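432aa long hypothetical deoxyribodipyrimidine photolyase (PDB 2E0I) probably repairs cyclobutane pyrimidine dimers in DNA using light, as a photolyase that holds two FAD molecules, one of them implicated as a light-harvesting cofactor. Local coordinates at residues L19-A22 against L23-D27; K112-E116 against N117-F121; S279-E282 against A283-G287; E331-F334 against A335-L338. All coordinates share one frame; numbering follows the deposited sequence.

Contact 1: L19-A22 against L23-D27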
# COMPACT_ATOMS: atom_id res chain seq x y z
N LEU A 19 14.59 -8.05 13.87
CA LEU A 19 14.44 -7.96 15.31
C LEU A 19 14.91 -9.25 15.96
O LEU A 19 15.57 -9.21 17.01
CB LEU A 19 12.98 -7.67 15.67
CG LEU A 19 12.69 -7.55 17.16
CD1 LEU A 19 13.58 -6.48 17.78
CD2 LEU A 19 11.21 -7.26 17.38
N ASN A 20 14.60 -10.38 15.34
CA ASN A 20 15.01 -11.68 15.86
C ASN A 20 16.52 -11.76 15.97
O ASN A 20 17.05 -12.07 17.04
CB ASN A 20 14.53 -12.82 14.98
CG ASN A 20 13.09 -13.18 15.24
OD1 ASN A 20 12.56 -12.93 16.32
ND2 ASN A 20 12.46 -13.80 14.26
N TYR A 21 17.23 -11.46 14.88
CA TYR A 21 18.68 -11.51 14.92
C TYR A 21 19.20 -10.57 15.98
O TYR A 21 20.13 -10.90 16.71
CB TYR A 21 19.27 -11.13 13.57
CG TYR A 21 19.24 -12.25 12.56
CD1 TYR A 21 18.30 -12.25 11.53
CD2 TYR A 21 20.14 -13.30 12.63
CE1 TYR A 21 18.27 -13.27 10.58
CE2 TYR A 21 20.12 -14.33 11.69
CZ TYR A 21 19.19 -14.31 10.67
OH TYR A 21 19.17 -15.31 9.74
N ALA A 22 18.61 -9.39 16.07
CA ALA A 22 19.04 -8.42 17.05
C ALA A 22 18.94 -8.99 18.46
O ALA A 22 19.87 -8.89 19.26
CB ALA A 22 18.21 -7.15 16.95
N LEU A 23 17.80 -9.59 18.77
CA LEU A 23 17.56 -10.16 20.09
C LEU A 23 18.49 -11.32 20.46
O LEU A 23 18.86 -11.48 21.62
CB LEU A 23 16.10 -10.61 20.20
CG LEU A 23 15.09 -9.47 20.34
CD1 LEU A 23 13.68 -10.00 20.13
CD2 LEU A 23 15.24 -8.82 21.71
N SER A 24 18.86 -12.11 19.47
CA SER A 24 19.72 -13.25 19.74
C SER A 24 21.20 -12.92 19.67
O SER A 24 22.02 -13.60 20.29
CB SER A 24 19.38 -14.38 18.76
OG SER A 24 19.72 -14.03 17.44
N GLU A 25 21.56 -11.87 18.93
CA GLU A 25 22.97 -11.51 18.80
C GLU A 25 23.50 -10.49 19.81
O GLU A 25 24.70 -10.43 20.03
CB GLU A 25 23.26 -11.00 17.38
CG GLU A 25 23.09 -12.05 16.28
CD GLU A 25 23.49 -11.54 14.89
OE1 GLU A 25 23.37 -12.31 13.90
OE2 GLU A 25 23.93 -10.37 14.78
N CYS A 26 22.63 -9.69 20.42
CA CYS A 26 23.09 -8.71 21.41
C CYS A 26 22.50 -9.00 22.78
O CYS A 26 21.55 -9.78 22.90
CB CYS A 26 22.71 -7.26 21.01
SG CYS A 26 22.80 -6.84 19.24
N ASP A 27 23.06 -8.37 23.80
CA ASP A 27 22.59 -8.56 25.16
C ASP A 27 21.31 -7.77 25.41
O ASP A 27 20.32 -8.31 25.91
CB ASP A 27 23.65 -8.13 26.17
CG ASP A 27 24.94 -8.93 26.02
OD1 ASP A 27 24.86 -10.18 26.05
OD2 ASP A 27 26.02 -8.30 25.88

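Contact 2: K112-E116 against N117-F121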
# COMPACT_ATOMS: atom_id res chain seq x y z
N LYS A 112 27.05 4.67 5.92
CA LYS A 112 28.21 5.55 5.97
C LYS A 112 28.43 6.09 7.39
O LYS A 112 29.53 6.02 7.93
CB LYS A 112 28.03 6.72 5.01
CG LYS A 112 28.36 6.38 3.57
CD LYS A 112 28.45 7.65 2.72
CE LYS A 112 29.21 8.79 3.45
NZ LYS A 112 30.49 8.35 4.13
N VAL A 113 27.38 6.63 8.00
CA VAL A 113 27.47 7.16 9.35
C VAL A 113 27.91 6.08 10.33
O VAL A 113 28.61 6.37 11.32
CB VAL A 113 26.11 7.73 9.79
CG1 VAL A 113 26.17 8.18 11.25
CG2 VAL A 113 25.72 8.87 8.88
N CYS A 114 27.51 4.84 10.06
CA CYS A 114 27.85 3.73 10.94
C CYS A 114 29.31 3.33 10.87
O CYS A 114 29.92 3.01 11.90
CB CYS A 114 26.98 2.53 10.63
SG CYS A 114 25.39 2.60 11.48
N GLU A 115 29.86 3.33 9.67
CA GLU A 115 31.26 2.98 9.46
C GLU A 115 32.19 4.01 10.10
O GLU A 115 33.24 3.66 10.65
CB GLU A 115 31.54 2.86 7.96
CG GLU A 115 30.95 1.61 7.33
CD GLU A 115 30.91 1.67 5.82
OE1 GLU A 115 31.85 2.24 5.21
OE2 GLU A 115 29.95 1.12 5.23
N GLU A 116 31.80 5.27 10.03
CA GLU A 116 32.59 6.35 10.59
C GLU A 116 32.31 6.56 12.06
O GLU A 116 32.38 7.68 12.55
CB GLU A 116 32.29 7.65 9.84
CG GLU A 116 32.54 7.56 8.35
CD GLU A 116 32.36 8.89 7.65
OE1 GLU A 116 31.22 9.42 7.65
OE2 GLU A 116 33.36 9.42 7.11
N ASN A 117 31.97 5.49 12.77
CA ASN A 117 31.68 5.59 14.19
C ASN A 117 31.87 4.24 14.82
O ASN A 117 31.71 4.07 16.03
CB ASN A 117 30.24 6.05 14.41
CG ASN A 117 30.09 7.55 14.33
OD1 ASN A 117 30.34 8.27 15.31
ND2 ASN A 117 29.68 8.05 13.16
N GLY A 118 32.22 3.28 13.97
CA GLY A 118 32.44 1.93 14.45
C GLY A 118 31.19 1.19 14.87
O GLY A 118 31.24 0.34 15.76
N ILE A 119 30.07 1.51 14.23
CA ILE A 119 28.80 0.86 14.55
C ILE A 119 28.51 -0.14 13.46
O ILE A 119 28.54 0.19 12.28
CB ILE A 119 27.65 1.88 14.59
CG1 ILE A 119 27.99 2.99 15.59
CG2 ILE A 119 26.35 1.18 14.97
CD1 ILE A 119 26.98 4.13 15.59
N GLU A 120 28.25 -1.39 13.84
CA GLU A 120 27.95 -2.39 12.84
C GLU A 120 26.50 -2.18 12.34
O GLU A 120 25.58 -2.03 13.14
CB GLU A 120 28.12 -3.79 13.42
CG GLU A 120 28.53 -4.80 12.38
CD GLU A 120 28.56 -6.22 12.90
OE1 GLU A 120 28.82 -7.14 12.08
OE2 GLU A 120 28.33 -6.43 14.12
N PHE A 121 26.31 -2.15 11.02
CA PHE A 121 24.98 -1.95 10.46
C PHE A 121 24.50 -3.20 9.76
O PHE A 121 24.99 -3.55 8.69
CB PHE A 121 24.99 -0.80 9.45
CG PHE A 121 23.64 -0.49 8.87
CD1 PHE A 121 22.58 -0.14 9.70
CD2 PHE A 121 23.44 -0.51 7.50
CE1 PHE A 121 21.34 0.19 9.17
CE2 PHE A 121 22.20 -0.19 6.95
CZ PHE A 121 21.15 0.16 7.79

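Contact 3: S279-E282 against A283-G287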
# COMPACT_ATOMS: atom_id res chain seq x y z
N SER A 279 -9.99 19.64 -15.45
CA SER A 279 -11.40 19.67 -15.12
C SER A 279 -11.95 18.25 -14.88
O SER A 279 -12.63 18.00 -13.89
CB SER A 279 -12.17 20.33 -16.25
OG SER A 279 -13.55 20.39 -15.94
N TYR A 280 -11.65 17.33 -15.79
CA TYR A 280 -12.10 15.95 -15.64
C TYR A 280 -11.48 15.35 -14.39
O TYR A 280 -12.15 14.69 -13.60
CB TYR A 280 -11.69 15.10 -16.84
CG TYR A 280 -12.30 15.47 -18.17
CD1 TYR A 280 -13.57 16.05 -18.25
CD2 TYR A 280 -11.63 15.19 -19.36
CE1 TYR A 280 -14.16 16.33 -19.49
CE2 TYR A 280 -12.21 15.47 -20.60
CZ TYR A 280 -13.47 16.04 -20.66
OH TYR A 280 -14.06 16.29 -21.88
N PHE A 281 -10.18 15.56 -14.22
CA PHE A 281 -9.44 15.05 -13.08
C PHE A 281 -10.07 15.46 -11.76
O PHE A 281 -10.13 14.68 -10.81
CB PHE A 281 -8.00 15.56 -13.12
CG PHE A 281 -7.15 15.06 -11.99
CD1 PHE A 281 -7.03 13.70 -11.74
CD2 PHE A 281 -6.47 15.95 -11.17
CE1 PHE A 281 -6.25 13.24 -10.68
CE2 PHE A 281 -5.69 15.49 -10.12
CZ PHE A 281 -5.59 14.13 -9.88
N GLU A 282 -10.55 16.70 -11.69
CA GLU A 282 -11.16 17.21 -10.48
C GLU A 282 -12.48 16.49 -10.24
O GLU A 282 -12.84 16.21 -9.09
CB GLU A 282 -11.40 18.71 -10.62
CG GLU A 282 -11.65 19.41 -9.30
CD GLU A 282 -10.37 19.88 -8.62
OE1 GLU A 282 -9.42 19.06 -8.50
OE2 GLU A 282 -10.32 21.06 -8.20
N ALA A 283 -13.19 16.18 -11.32
CA ALA A 283 -14.46 15.48 -11.25
C ALA A 283 -14.24 14.05 -10.77
O ALA A 283 -15.03 13.50 -10.01
CB ALA A 283 -15.12 15.47 -12.61
N TRP A 284 -13.14 13.44 -11.23
CA TRP A 284 -12.78 12.08 -10.86
C TRP A 284 -12.47 11.98 -9.36
O TRP A 284 -12.93 11.06 -8.69
CB TRP A 284 -11.56 11.65 -11.67
CG TRP A 284 -11.05 10.28 -11.39
CD1 TRP A 284 -11.58 9.09 -11.82
CD2 TRP A 284 -9.90 9.94 -10.61
NE1 TRP A 284 -10.82 8.04 -11.37
CE2 TRP A 284 -9.78 8.53 -10.62
CE3 TRP A 284 -8.95 10.69 -9.91
CZ2 TRP A 284 -8.75 7.86 -9.96
CZ3 TRP A 284 -7.92 10.03 -9.25
CH2 TRP A 284 -7.83 8.62 -9.28
N LYS A 285 -11.70 12.92 -8.83
CA LYS A 285 -11.36 12.89 -7.41
C LYS A 285 -12.58 13.09 -6.53
O LYS A 285 -12.62 12.57 -5.41
CB LYS A 285 -10.32 13.95 -7.08
CG LYS A 285 -8.96 13.70 -7.70
CD LYS A 285 -7.95 14.78 -7.33
CE LYS A 285 -8.36 16.13 -7.88
NZ LYS A 285 -7.41 17.20 -7.50
N GLU A 286 -13.57 13.82 -7.01
CA GLU A 286 -14.76 14.09 -6.22
C GLU A 286 -15.85 13.06 -6.39
O GLU A 286 -16.82 13.05 -5.64
CB GLU A 286 -15.32 15.45 -6.57
CG GLU A 286 -14.47 16.62 -6.12
CD GLU A 286 -14.76 17.89 -6.93
OE1 GLU A 286 -15.89 18.02 -7.48
OE2 GLU A 286 -13.85 18.76 -7.01
N GLY A 287 -15.70 12.19 -7.38
CA GLY A 287 -16.73 11.20 -7.61
C GLY A 287 -17.96 11.88 -8.20
O GLY A 287 -19.09 11.51 -7.88

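Contact 4: E331-F334 against A335-L338. With FAD (flavin-adenine dinucleotide), chain E.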
# COMPACT_ATOMS: atom_id res chain seq x y z
N GLU A 331 -1.80 7.96 -9.60
CA GLU A 331 -0.91 7.29 -8.67
C GLU A 331 -0.73 8.15 -7.43
O GLU A 331 -0.87 7.66 -6.31
CB GLU A 331 0.46 7.07 -9.31
CG GLU A 331 1.48 6.46 -8.36
CD GLU A 331 2.92 6.60 -8.83
OE1 GLU A 331 3.81 5.98 -8.20
OE2 GLU A 331 3.16 7.33 -9.83
N ARG A 332 -0.41 9.42 -7.65
CA ARG A 332 -0.20 10.35 -6.55
C ARG A 332 -1.47 10.60 -5.75
O ARG A 332 -1.44 10.66 -4.52
CB ARG A 332 0.34 11.70 -7.03
CG ARG A 332 1.23 12.36 -5.99
CD ARG A 332 0.89 13.80 -5.74
NE ARG A 332 1.06 14.64 -6.92
CZ ARG A 332 0.67 15.91 -7.03
NH1 ARG A 332 0.06 16.54 -6.03
NH2 ARG A 332 0.87 16.54 -8.18
N TYR A 333 -2.59 10.75 -6.43
CA TYR A 333 -3.83 10.97 -5.70
C TYR A 333 -4.12 9.79 -4.76
O TYR A 333 -4.47 10.00 -3.59
CB TYR A 333 -4.99 11.16 -6.66
CG TYR A 333 -6.25 11.48 -5.92
CD1 TYR A 333 -6.37 12.67 -5.22
CD2 TYR A 333 -7.29 10.57 -5.87
CE1 TYR A 333 -7.50 12.95 -4.47
CE2 TYR A 333 -8.44 10.83 -5.13
CZ TYR A 333 -8.53 12.02 -4.43
OH TYR A 333 -9.65 12.28 -3.69
N PHE A 334 -3.99 8.57 -5.27
CA PHE A 334 -4.21 7.37 -4.46
C PHE A 334 -3.26 7.34 -3.27
O PHE A 334 -3.67 6.98 -2.18
CB PHE A 334 -3.97 6.11 -5.29
CG PHE A 334 -5.22 5.49 -5.85
CD1 PHE A 334 -6.34 6.28 -6.13
CD2 PHE A 334 -5.27 4.13 -6.12
CE1 PHE A 334 -7.48 5.71 -6.68
CE2 PHE A 334 -6.41 3.55 -6.67
CZ PHE A 334 -7.52 4.35 -6.95
N ALA A 335 -2.01 7.72 -3.50
CA ALA A 335 -1.00 7.72 -2.44
C ALA A 335 -1.46 8.65 -1.33
O ALA A 335 -1.09 8.53 -0.16
CB ALA A 335 0.36 8.20 -2.99
N THR A 336 -2.33 9.56 -1.71
CA THR A 336 -2.86 10.54 -0.81
C THR A 336 -4.04 10.07 -0.01
O THR A 336 -4.36 10.64 1.01
CB THR A 336 -3.22 11.78 -1.64
OG1 THR A 336 -2.14 12.71 -1.54
CG2 THR A 336 -4.53 12.41 -1.20
N LYS A 337 -4.69 9.00 -0.45
CA LYS A 337 -5.87 8.53 0.25
C LYS A 337 -5.82 7.13 0.83
O LYS A 337 -6.41 6.87 1.88
CB LYS A 337 -7.08 8.63 -0.68
CG LYS A 337 -7.38 10.03 -1.14
CD LYS A 337 -7.79 10.88 0.04
CE LYS A 337 -8.42 12.18 -0.39
NZ LYS A 337 -9.37 12.61 0.68
N LEU A 338 -5.13 6.23 0.14
CA LEU A 338 -5.01 4.84 0.57
C LEU A 338 -4.47 4.65 1.99
O LEU A 338 -3.42 5.17 2.35
CB LEU A 338 -4.14 4.07 -0.42
CG LEU A 338 -4.78 3.24 -1.55
CD1 LEU A 338 -6.25 3.60 -1.76
CD2 LEU A 338 -3.97 3.45 -2.81
PA FAD E . -8.34 -8.81 -0.81
O1A FAD E . -9.08 -9.25 0.39
O2A FAD E . -8.55 -9.32 -2.18
O5B FAD E . -6.99 -9.62 -0.45
C5B FAD E . -6.07 -10.03 -1.46
C4B FAD E . -4.64 -9.77 -0.99
O4B FAD E . -3.68 -10.15 -1.99
C3B FAD E . -4.44 -8.27 -0.74
O3B FAD E . -4.65 -8.01 0.65
C2B FAD E . -2.95 -8.12 -1.05
O2B FAD E . -2.19 -8.67 0.03
C1B FAD E . -2.84 -9.02 -2.28
N9A FAD E . -3.34 -8.34 -3.50
C8A FAD E . -4.55 -8.45 -4.05
N7A FAD E . -4.59 -7.77 -5.19
C5A FAD E . -3.39 -7.21 -5.37
C6A FAD E . -2.83 -6.40 -6.35
N6A FAD E . -3.53 -6.04 -7.42
N1A FAD E . -1.56 -5.99 -6.21
C2A FAD E . -0.83 -6.35 -5.17
N3A FAD E . -1.33 -7.12 -4.22
C4A FAD E . -2.60 -7.57 -4.29
N1 FAD E . -2.48 -2.53 -2.58
C2 FAD E . -1.72 -1.99 -1.53
O2 FAD E . -1.48 -2.66 -0.53
N3 FAD E . -1.26 -0.67 -1.60
C4 FAD E . -1.58 0.11 -2.72
O4 FAD E . -1.13 1.25 -2.81
C4X FAD E . -2.35 -0.42 -3.75
N5 FAD E . -2.73 0.40 -4.82
C5X FAD E . -3.49 -0.12 -5.87
C6 FAD E . -3.85 0.71 -6.93
C7 FAD E . -4.57 0.19 -8.00
C7M FAD E . -4.92 1.12 -9.17
C8 FAD E . -4.94 -1.15 -8.01
C8M FAD E . -5.71 -1.76 -9.18
C9 FAD E . -4.58 -1.97 -6.94
C9A FAD E . -3.85 -1.47 -5.87
N10 FAD E . -3.46 -2.30 -4.80
C10 FAD E . -2.80 -1.74 -3.69
C1' FAD E . -3.79 -3.75 -4.81
C2' FAD E . -5.11 -4.19 -4.18
O2' FAD E . -6.21 -3.46 -4.74
C3' FAD E . -5.11 -4.06 -2.66
O3' FAD E . -3.99 -4.76 -2.12
C4' FAD E . -6.39 -4.65 -2.05
O4' FAD E . -7.54 -4.02 -2.60
C5' FAD E . -6.39 -4.49 -0.53
O5' FAD E . -7.63 -4.95 0.04
P FAD E . -7.77 -6.44 0.64
O1P FAD E . -6.64 -6.67 1.56
O2P FAD E . -9.15 -6.56 1.17
O3P FAD E . -7.59 -7.38 -0.66

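Contact 1: L19-A22 against L23-D27
Y21 and E25, one turn apart on helix 17-25, lie side by side and point the same way, near the end of the connecting helix of a beta-alpha-beta unit that runs from strand 2-7 to strand 28-35 in the N-terminal domain. E25 OE1 comes to 3.6 Å from Y21 CD2, meeting the ring obliquely, with the carboxylate turned 70° from the ring plane. The glutamate gets there because its CG sits beside its own backbone N (chi1 -65°) and the rest of the chain runs out extended, passing alongside Y21 O. That carbonyl oxygen is gripped twice. E25 N reaches it at 2.8 Å, almost in line with the carbonyl bond, and S24 OG donates to it at 3.2 Å from above the carbonyl plane. On another flank of the helix, L19 CG meets L23 CD1 at 4.0 Å, the two leucines slanting across each other.

A second shell fixes the polar ends. E25 OE2 takes a salt bridge from K122 and a hydrogen bond from Y94 OH, while the ring of Y21 stacks with Y124. The N20 amide is hydrogen-bonded to backbone groups of E156 and M158. Helical geometry stops at C26, whose N still bonds to A22 O at 3.1 Å; its SG closes a disulfide with C3 on strand 2-7 and lies 3.6 Å from A22 O.

Contact 2: K112-E116 against N117-F121
C114 and F121 meet at a slant: the cysteine sulfur lies 5.2 Å from the centroid of the phenylalanine ring and 50° off the ring normal, a Cys sulfur-aromatic contact. The part of F121 that C114 SG touches is CB, at 4.0 Å. With its CG anti to the backbone N (chi1 -177°), F121 carries its ring onward and away from the helix. I119 brings its CG2 methyl to 3.9 Å from the same C114 SG, giving the sulfur a second apolar neighbour.

V113 and N117 are oriented differently, lying alongside and pointing the same way. The N117 amide folds back so that ND2 reaches V113 O at 2.7 Å, with an N-H...O angle of 161°; the donor lies in the carbonyl plane and the acceptor close to the amide plane, so the bond would fix the rotation of the amide.

This is the turn from helix 101-115 into strand 120-124, the closing half of a beta-alpha-beta unit that begins with strand 92-96 and ends at an edge of the parallel sheet. C114, I119 and F121 all pack on I93 of that neighbouring strand, and V113 rests on V83 of helix 79-86. The chain reverses through G118, which has positive phi, and I119 N then bonds to C114 O at 2.8 Å. Out at the surface, K112 NZ and E116 OE1 form a long salt bridge of 3.8 Å.

Contact 3: S279-E282 against A283-G287
K285 sets its CG beside its backbone N (chi1 -67°) and bends at chi3, while F281, a turn earlier, has its CG on the far side of CB from its backbone N (chi1 -179°); together these torsions lay the lysine's methylenes over one face of the phenylalanine ring. K285 CD stands 3.9 Å from the F281 ring centroid, a CH-pi contact, and is 3.5 Å from F281 CZ. The lysine then carries its ammonium past the ring to E282: NZ donates to OE1 at 2.9 Å, a salt bridge that meets the oxygen nearly end-on to its C-O bond. E282 folds toward it through a bend at chi2.

F281 also meets W284, rim to rim. Its CE1 comes to 3.8 Å from W284 CE3, with the two planes only 19° apart, yet neither ring lies over the other. W284 is held by its indole NE1, which bonds to V315 O on helix 309-322, and W329 packs edge-to-face with F281.

Helix 278-286 of the FAD-binding domain ends here in a Schellman motif, with G287 at positive phi. With an alanine in place of K285, the E282 carboxylate would probably be left without its counter-charge and the F281 face without its methylene cover.

E286 brings a second carboxylate close, its OE2 4.4 Å from E282 OE2. The ammonium on E282 OE1 would probably favour the ionised form of E282 and offset part of the repulsion between these like charges.

Contact 4: E331-F334 against A335-L338
F334 O receives two backbone donors as helix 327-337 runs out: L338 N at 2.8 Å, nearly along the C=O axis and almost straight, and K337 N, also at 2.8 Å, from well above the carbonyl plane. The side chains of F334 and L338 slant across each other, CD2 to CD2 at 3.6 Å, and both continue onto a bound FAD. The F334 ring presents its edge to the flavin, with C6 lying in the ring plane, and its CE2 is 3.8 Å from the C7M methyl. L338 uses its CD2 methyl, 3.6 Å from the flavin O4. W350 packs edge-to-face with F334. Replacing F334 by an alanine is likely to open a gap beside the dimethylbenzene end of the flavin and leave the L338 methyl without its aromatic neighbour.

K337 CG, set beside its own backbone N by chi1 (-61°), lies over one face of the Y333 ring, and the bend at chi2 brings CE to 3.5 Å from Y333 OH. The hydroxyl is hydrogen-bonded to N302 OD1 on helix 292-304.

E331 OE1 hydrogen-bonds to the adenine N6A of the other FAD and to N347 ND2. One helix, with the residue just after it, thus lines two cofactor sites, an apolar wall of the flavin pocket in the FAD-binding domain, which holds the catalytic flavin in photolyases, and a polar contact to the second FAD proposed to harvest light.

Overall arrangement
The four contacts follow one another along the chain without interleaving and fall into two domains. Contacts 1 and 2, centres 18 Å apart, lie at the ends of helices that feed the same five-stranded parallel sheet of the N-terminal domain; contact 1 leads into interior strand 28-35, contact 2 into edge strand 120-124, with nearest atoms about 6 Å apart. Contacts 3 and 4, centres 14 Å apart, sit on helices 278-286 and 327-337 of the FAD-binding domain and touch, K285 CD lying 3.4 Å from Y333 CD1. Roughly 50 Å separates the centres of contacts 1 and 3, on opposite sides of the chain's centre. Contact 4, nearest that centre, reaches both cofactors, with contact 3 packed behind it.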